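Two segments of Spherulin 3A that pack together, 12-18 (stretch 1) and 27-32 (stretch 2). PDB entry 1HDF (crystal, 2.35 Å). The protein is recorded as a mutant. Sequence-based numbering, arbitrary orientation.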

ATOM      1  N   LYS A  12      -6.557 -15.948   3.706  1.00 13.74           N
ATOM      2  CA  LYS A  12      -5.474 -15.088   4.170  1.00 14.31           C
ATOM      3  C   LYS A  12      -5.634 -13.635   3.716  1.00 13.79           C
ATOM      4  O   LYS A  12      -5.808 -13.359   2.529  1.00 13.89           O
ATOM      5  CB  LYS A  12      -4.126 -15.630   3.685  1.00 14.90           C
ATOM      6  CG  LYS A  12      -2.950 -14.725   4.026  1.00 16.73           C
ATOM      7  CD  LYS A  12      -1.631 -15.301   3.544  1.00 16.90           C
ATOM      8  CE  LYS A  12      -0.483 -14.408   3.964  1.00 17.48           C
ATOM      9  NZ  LYS A  12       0.837 -14.942   3.513  1.00 18.81           N
ATOM     10  N   GLY A  13      -5.577 -12.712   4.673  1.00 13.61           N
ATOM     11  CA  GLY A  13      -5.708 -11.302   4.353  1.00 13.23           C
ATOM     12  C   GLY A  13      -7.142 -10.809   4.247  1.00 12.84           C
ATOM     13  O   GLY A  13      -7.382  -9.655   3.893  1.00 11.88           O
ATOM     14  N   GLU A  14      -8.100 -11.681   4.543  1.00 13.03           N
ATOM     15  CA  GLU A  14      -9.503 -11.287   4.481  1.00 13.38           C
ATOM     16  C   GLU A  14     -10.157 -11.336   5.845  1.00 12.61           C
ATOM     17  O   GLU A  14      -9.844 -12.191   6.674  1.00 12.17           O
ATOM     18  CB  GLU A  14     -10.303 -12.200   3.562  1.00 13.80           C
ATOM     19  CG  GLU A  14      -9.692 -12.462   2.214  1.00 15.42           C
ATOM     20  CD  GLU A  14     -10.586 -13.344   1.367  1.00 16.04           C
ATOM     21  OE1 GLU A  14     -11.095 -14.366   1.884  1.00 15.72           O
ATOM     22  OE2 GLU A  14     -10.783 -13.013   0.181  1.00 17.81           O
ATOM     23  N   VAL A  15     -11.078 -10.409   6.061  1.00 11.83           N
ATOM     24  CA  VAL A  15     -11.820 -10.344   7.303  1.00 10.50           C
ATOM     25  C   VAL A  15     -13.272 -10.125   6.923  1.00 10.37           C
ATOM     26  O   VAL A  15     -13.587  -9.223   6.147  1.00  9.21           O
ATOM     27  CB  VAL A  15     -11.348  -9.175   8.189  1.00  9.98           C
ATOM     28  CG1 VAL A  15     -12.228  -9.091   9.435  1.00 10.91           C
ATOM     29  CG2 VAL A  15      -9.892  -9.379   8.583  1.00  9.58           C
ATOM     30  N   PHE A  16     -14.150 -10.967   7.452  1.00  9.81           N
ATOM     31  CA  PHE A  16     -15.571 -10.860   7.165  1.00  8.92           C
ATOM     32  C   PHE A  16     -16.254 -10.178   8.329  1.00  8.49           C
ATOM     33  O   PHE A  16     -16.142 -10.631   9.464  1.00  8.89           O
ATOM     34  CB  PHE A  16     -16.200 -12.245   6.964  1.00  7.33           C
ATOM     35  CG  PHE A  16     -15.769 -12.947   5.707  1.00  6.66           C
ATOM     36  CD1 PHE A  16     -15.092 -12.263   4.692  1.00  7.40           C
ATOM     37  CD2 PHE A  16     -16.066 -14.301   5.522  1.00  6.12           C
ATOM     38  CE1 PHE A  16     -14.717 -12.924   3.506  1.00  7.32           C
ATOM     39  CE2 PHE A  16     -15.698 -14.969   4.347  1.00  6.94           C
ATOM     40  CZ  PHE A  16     -15.022 -14.278   3.335  1.00  5.80           C
ATOM     41  N   LEU A  17     -16.955  -9.086   8.038  1.00  9.01           N
ATOM     42  CA  LEU A  17     -17.677  -8.325   9.047  1.00  9.52           C
ATOM     43  C   LEU A  17     -19.174  -8.548   8.823  1.00 10.59           C
ATOM     44  O   LEU A  17     -19.667  -8.379   7.712  1.00 11.01           O
ATOM     45  CB  LEU A  17     -17.334  -6.835   8.924  1.00  7.43           C
ATOM     46  CG  LEU A  17     -15.847  -6.476   9.069  1.00  8.27           C
ATOM     47  CD1 LEU A  17     -15.649  -4.969   8.907  1.00  6.79           C
ATOM     48  CD2 LEU A  17     -15.327  -6.951  10.438  1.00  6.61           C
ATOM     49  N   TYR A  18     -19.887  -8.935   9.874  1.00 11.17           N
ATOM     50  CA  TYR A  18     -21.319  -9.186   9.770  1.00 10.72           C
ATOM     51  C   TYR A  18     -22.112  -8.217  10.631  1.00 11.02           C
ATOM     52  O   TYR A  18     -21.723  -7.916  11.760  1.00 10.78           O
ATOM     53  CB  TYR A  18     -21.637 -10.620  10.193  1.00 10.98           C
ATOM     54  CG  TYR A  18     -20.839 -11.672   9.464  1.00 10.12           C
ATOM     55  CD1 TYR A  18     -19.512 -11.927   9.804  1.00 10.49           C
ATOM     56  CD2 TYR A  18     -21.412 -12.413   8.429  1.00  9.52           C
ATOM     57  CE1 TYR A  18     -18.772 -12.900   9.130  1.00  9.30           C
ATOM     58  CE2 TYR A  18     -20.687 -13.381   7.752  1.00  8.89           C
ATOM     59  CZ  TYR A  18     -19.366 -13.619   8.103  1.00 10.19           C
ATOM     60  OH  TYR A  18     -18.637 -14.556   7.405  1.00 12.60           O
ATOM     61  N   SER A  27     -23.157  -8.360   5.193  1.00 16.20           N
ATOM     62  CA  SER A  27     -21.769  -8.704   5.441  1.00 16.09           C
ATOM     63  C   SER A  27     -20.815  -7.934   4.538  1.00 15.46           C
ATOM     64  O   SER A  27     -21.226  -7.333   3.543  1.00 14.92           O
ATOM     65  CB  SER A  27     -21.571 -10.207   5.248  1.00 15.75           C
ATOM     66  OG  SER A  27     -21.867 -10.586   3.912  1.00 17.14           O
ATOM     67  N   TRP A  28     -19.534  -7.965   4.899  1.00 13.94           N
ATOM     68  CA  TRP A  28     -18.494  -7.268   4.150  1.00 12.99           C
ATOM     69  C   TRP A  28     -17.147  -7.997   4.244  1.00 13.05           C
ATOM     70  O   TRP A  28     -16.754  -8.491   5.307  1.00 11.97           O
ATOM     71  CB  TRP A  28     -18.318  -5.846   4.700  1.00 12.85           C
ATOM     72  CG  TRP A  28     -19.489  -4.916   4.489  1.00 14.73           C
ATOM     73  CD1 TRP A  28     -19.720  -4.122   3.402  1.00 15.44           C
ATOM     74  CD2 TRP A  28     -20.569  -4.667   5.400  1.00 15.84           C
ATOM     75  NE1 TRP A  28     -20.871  -3.391   3.580  1.00 15.99           N
ATOM     76  CE2 TRP A  28     -21.412  -3.708   4.798  1.00 16.14           C
ATOM     77  CE3 TRP A  28     -20.904  -5.160   6.665  1.00 17.28           C
ATOM     78  CZ2 TRP A  28     -22.570  -3.232   5.419  1.00 16.02           C
ATOM     79  CZ3 TRP A  28     -22.058  -4.687   7.284  1.00 17.12           C
ATOM     80  CH2 TRP A  28     -22.876  -3.730   6.655  1.00 16.43           C
ATOM     81  N   LYS A  29     -16.456  -8.083   3.114  1.00 12.03           N
ATOM     82  CA  LYS A  29     -15.142  -8.691   3.083  1.00 11.23           C
ATOM     83  C   LYS A  29     -14.180  -7.515   3.037  1.00 10.68           C
ATOM     84  O   LYS A  29     -14.305  -6.630   2.189  1.00  9.52           O
ATOM     85  CB  LYS A  29     -14.951  -9.564   1.840  1.00 12.21           C
ATOM     86  CG  LYS A  29     -13.497  -9.985   1.638  1.00 14.10           C
ATOM     87  CD  LYS A  29     -13.360 -11.293   0.876  1.00 17.05           C
ATOM     88  CE  LYS A  29     -13.790 -11.158  -0.578  1.00 20.28           C
ATOM     89  NZ  LYS A  29     -13.658 -12.464  -1.299  1.00 20.34           N
ATOM     90  N   VAL A  30     -13.232  -7.499   3.962  1.00 10.32           N
ATOM     91  CA  VAL A  30     -12.257  -6.425   4.021  1.00 10.04           C
ATOM     92  C   VAL A  30     -10.834  -6.953   3.937  1.00 10.63           C
ATOM     93  O   VAL A  30     -10.525  -8.015   4.464  1.00 11.16           O
ATOM     94  CB  VAL A  30     -12.375  -5.644   5.341  1.00 11.17           C
ATOM     95  CG1 VAL A  30     -11.297  -4.572   5.404  1.00 11.03           C
ATOM     96  CG2 VAL A  30     -13.756  -5.026   5.462  1.00  9.10           C
ATOM     97  N   THR A  31      -9.976  -6.205   3.260  1.00 11.35           N
ATOM     98  CA  THR A  31      -8.564  -6.546   3.146  1.00 12.95           C
ATOM     99  C   THR A  31      -7.866  -5.203   3.340  1.00 14.04           C
ATOM    100  O   THR A  31      -8.496  -4.153   3.219  1.00 14.41           O
ATOM    101  CB  THR A  31      -8.194  -7.090   1.757  1.00 11.77           C
ATOM    102  OG1 THR A  31      -8.344  -6.045   0.795  1.00 13.55           O
ATOM    103  CG2 THR A  31      -9.087  -8.268   1.375  1.00 12.21           C
ATOM    104  N   GLY A  32      -6.574  -5.230   3.637  1.00 14.26           N
ATOM    105  CA  GLY A  32      -5.865  -3.985   3.848  1.00 15.16           C
ATOM    106  C   GLY A  32      -6.463  -3.269   5.043  1.00 15.78           C
ATOM    107  O   GLY A  32      -7.051  -3.909   5.918  1.00 16.99           O
TER

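The contact is a two-stranded antiparallel ladder, and its logic is easiest to read from Leu17, the residue of stretch 1 with the most surface covered by its partner, and from Trp28, Val30 and Lys29, which share the lead in stretch 2. The strands run at 158° to one another, with axes approaching to 4.6 Å, and the two stretches bury 506 Å² between them, both sides summed.

Leu17 faces Trp28 in a hydrogen-bonded pair. Leu17 N donates to Trp28 O at 2.8 Å, nearly straight at 167°, and Trp28 N returns a bond to Leu17 O, also 2.8 Å but more bent at 136°. Two residues along, Val15 and Val30 repeat the pattern: Val15 N to Val30 O is 2.9 Å and Val30 N to Val15 O is 2.8 Å. The first rule is therefore the alternation of antiparallel pairing. Between these two closed rings lies the non-hydrogen-bonded pair Phe16 and Lys29, whose CA atoms draw in to 4.6 Å, against 5.1 Å for the bonded pairs. Here CA-H groups approach carbonyls that already accept an N-H: Phe16 CA sits 3.2 Å from Trp28 O, and Lys29 CA 3.5 Å from Val15 O.

The same alternation sorts the side chains. Val15, Leu17, Trp28 and Val30 all project to one face of the sheet; all are buried, and the aliphatic contacts Leu17 makes with Trp28 and Val30 are on this face. Leu17 serves two neighbors on the opposite strand: its CB lies 4.4 Å from Trp28 CB, directly across, while its CD1 reaches diagonally to Val30 CG2 at 3.9 Å. An m, t rotamer carries the leucine branch to that valine.

The other face carries Phe16, Tyr18, Ser27 and Lys29, and its chemistry is mixed. Lys29 lays its aliphatic chain along the edge of the Phe16 ring, with Lys29 CD 3.4 Å from Phe16 CE1, and sends its ammonium on toward Glu14. The salt bridge from Lys29 NZ to Glu14 OE2 spans 3.3 Å, and its hydrogen bond is weak; Lys29 CD lies slightly nearer to the same oxygen, 3.2 Å from Glu14 OE2. One long side chain thus offers methylenes to an aromatic ring and charge to a carboxylate. Two residues back along the strand on the same face, Ser27 CB meets Tyr18 CD2 at 3.9 Å, and the serine hydroxyl is satisfied elsewhere in the structure.

Beyond the valine pair, Gly13 takes phi/psi of 84/4, where a CB would jam against the preceding carbonyl. Its own O meets Thr31 CG2 at 3.3 Å.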